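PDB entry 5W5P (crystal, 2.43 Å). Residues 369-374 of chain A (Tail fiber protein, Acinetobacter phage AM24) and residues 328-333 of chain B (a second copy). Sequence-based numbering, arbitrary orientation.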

# COMPACT_ATOMS: atom_id res chain seq x y z
N PHE A 369 6.72 4.15 -8.59
CA PHE A 369 6.72 5.19 -7.57
C PHE A 369 5.37 5.89 -7.57
O PHE A 369 5.00 6.51 -8.58
N ILE A 370 4.64 5.81 -6.46
CA ILE A 370 3.30 6.38 -6.35
C ILE A 370 3.25 7.28 -5.12
O ILE A 370 3.54 6.82 -4.01
N GLY A 371 2.89 8.54 -5.32
CA GLY A 371 2.50 9.40 -4.22
C GLY A 371 3.58 9.78 -3.23
O GLY A 371 3.27 10.05 -2.06
N ASN A 372 4.84 9.82 -3.65
CA ASN A 372 5.92 10.27 -2.79
C ASN A 372 6.03 11.79 -2.84
O ASN A 372 5.70 12.42 -3.84
N GLN A 373 6.49 12.37 -1.73
CA GLN A 373 6.89 13.78 -1.71
C GLN A 373 8.40 13.85 -1.60
O GLN A 373 8.97 13.40 -0.60
N PHE A 374 9.03 14.40 -2.63
CA PHE A 374 10.48 14.60 -2.63
C PHE A 374 10.78 16.06 -2.29
O PHE A 374 11.11 16.88 -3.15
N VAL B 328 -3.60 19.25 -0.75
CA VAL B 328 -2.88 18.02 -0.43
C VAL B 328 -1.80 17.80 -1.47
O VAL B 328 -2.09 17.74 -2.67
N TYR B 329 -0.55 17.69 -1.03
CA TYR B 329 0.56 17.26 -1.87
C TYR B 329 0.93 15.83 -1.50
O TYR B 329 1.03 15.51 -0.31
N ALA B 330 1.12 14.98 -2.51
CA ALA B 330 1.51 13.58 -2.31
C ALA B 330 0.51 12.85 -1.41
O ALA B 330 0.84 12.36 -0.33
N GLY B 331 -0.74 12.78 -1.88
CA GLY B 331 -1.78 12.04 -1.20
C GLY B 331 -2.04 10.71 -1.89
O GLY B 331 -1.95 10.61 -3.12
N THR B 332 -2.35 9.69 -1.09
CA THR B 332 -2.69 8.37 -1.60
C THR B 332 -3.87 7.82 -0.82
O THR B 332 -3.95 7.97 0.40
N PHE B 333 -4.81 7.20 -1.54
CA PHE B 333 -5.99 6.56 -0.94
C PHE B 333 -6.19 5.22 -1.65
O PHE B 333 -6.79 5.18 -2.73

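Residues 369-374 of chain A pack against residues 328-333 of chain B in the tail fiber protein of Acinetobacter phage AM24. The two segments run roughly antiparallel, their end-to-end directions 148° apart, and their CA atoms come nearest at Gly371(A) and Ala330(B), 4.7 Å apart. No direct hydrogen bond joins them; they meet through van der Waals contacts and one bridging water, and bury 231 Å² in all, both sides summed.

The van der Waals contacts center on Ala330(B), which, at the corner where its chain turns, points its CB toward chain A. This methyl lies 3.4 Å from the carbonyl O of Gly371(A), 3.6 Å from O of Asn372(A) and 3.7 Å from CB of Gln373(A), so a single small side chain packs against three consecutive residues. Gln373(A) also points toward chain B, with chi1 and chi2 both t; beyond its contact with Ala330(B), its side chain reaches the flank of Tyr329(B) near CB. The CA-to-CB bond of Tyr329(B) runs sideways, and its m rotamer (chi1 -61°) carries the ring away from chain A. Two residues after Ala330(B), Thr332(B) points toward chain A in the p rotamer (chi1 40°). Its CG2 packs 3.8 Å from CA of Gly371(A) and 4.1 Å from CG2 of Ile370(A). The CA-to-CB bond of Ile370(A) runs sideways; the side chain is m, t, and its end leads away from chain B.

Two glycines fit where a side chain would not. Gly371(A) makes room for Thr332(B): a CB here would point toward chain B and fall 2.3 Å from CG2 of Thr332(B), a clash. Its positive phi of 68° independently favours glycine. At Gly331(B) a CB would point away from chain A and clash within its own chain, 2.8 Å from CG1 of Val328(B).

The polar link is water 1, which donates to O of Gly371(A) at 2.6 Å and to O of Ala330(B) at 2.7 Å, and accepts from OG1 of Thr332(B) at 2.9 Å. Thr332(B) thus uses both branches, its methyl against the chain A backbone and its hydroxyl on the water. With two carbonyls facing it, the water supplies the protons that neither carbonyl can offer the other.

The remaining side chains turn elsewhere. Asn372(A), chi1 m and chi2 -83°, points away from chain B; its OD1 and ND2 are hydrogen-bonded elsewhere in the structure. Phe369(A), Phe374(A) and Phe333(B), all with chi1 m, and Val328(B), chi1 t, are buried but out of reach of the opposing stretch.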

# COMPACT_ATOMS: atom_id res chain seq x y z
CB PHE A 369 7.84 6.20 -7.81
CG PHE A 369 9.21 5.62 -7.73
CD1 PHE A 369 9.77 4.98 -8.82
CD2 PHE A 369 9.94 5.71 -6.56
CE1 PHE A 369 11.04 4.44 -8.75
CE2 PHE A 369 11.22 5.17 -6.48
CZ PHE A 369 11.77 4.54 -7.58
CB ILE A 370 2.22 5.30 -6.27
CG1 ILE A 370 2.34 4.34 -7.47
CG2 ILE A 370 0.84 5.93 -6.21
CD1 ILE A 370 1.46 3.13 -7.35
CB ASN A 372 7.24 9.64 -3.21
CG ASN A 372 7.20 8.13 -3.20
OD1 ASN A 372 7.38 7.51 -2.15
ND2 ASN A 372 6.95 7.53 -4.35
CB GLN A 373 6.25 14.55 -0.56
CG GLN A 373 6.83 15.94 -0.39
CD GLN A 373 6.39 16.62 0.90
OE1 GLN A 373 7.10 16.58 1.90
NE2 GLN A 373 5.23 17.25 0.87
CB PHE A 374 11.06 14.21 -3.98
CG PHE A 374 10.77 12.79 -4.39
CD1 PHE A 374 11.45 11.73 -3.81
CD2 PHE A 374 9.85 12.53 -5.40
CE1 PHE A 374 11.19 10.42 -4.20
CE2 PHE A 374 9.59 11.22 -5.80
CZ PHE A 374 10.26 10.17 -5.20
CB VAL B 328 -3.82 16.80 -0.38
CG1 VAL B 328 -3.03 15.51 -0.12
CG2 VAL B 328 -4.91 17.00 0.67
CB TYR B 329 1.78 18.16 -1.72
CG TYR B 329 1.58 19.61 -2.10
CD1 TYR B 329 0.43 20.03 -2.76
CD2 TYR B 329 2.54 20.57 -1.81
CE1 TYR B 329 0.24 21.35 -3.11
CE2 TYR B 329 2.36 21.90 -2.15
CZ TYR B 329 1.20 22.28 -2.80
OH TYR B 329 1.02 23.60 -3.14
CB ALA B 330 2.93 13.47 -1.76
CB THR B 332 -1.49 7.40 -1.52
OG1 THR B 332 -0.78 7.61 -0.29
CG2 THR B 332 -0.54 7.61 -2.70
CB PHE B 333 -7.23 7.43 -1.06
CG PHE B 333 -7.10 8.79 -0.41
CD1 PHE B 333 -6.43 9.82 -1.07
CD2 PHE B 333 -7.66 9.04 0.83
CE1 PHE B 333 -6.31 11.06 -0.49
CE2 PHE B 333 -7.54 10.30 1.41
CZ PHE B 333 -6.86 11.30 0.74
O HOH W 1 1.15 9.70 -0.56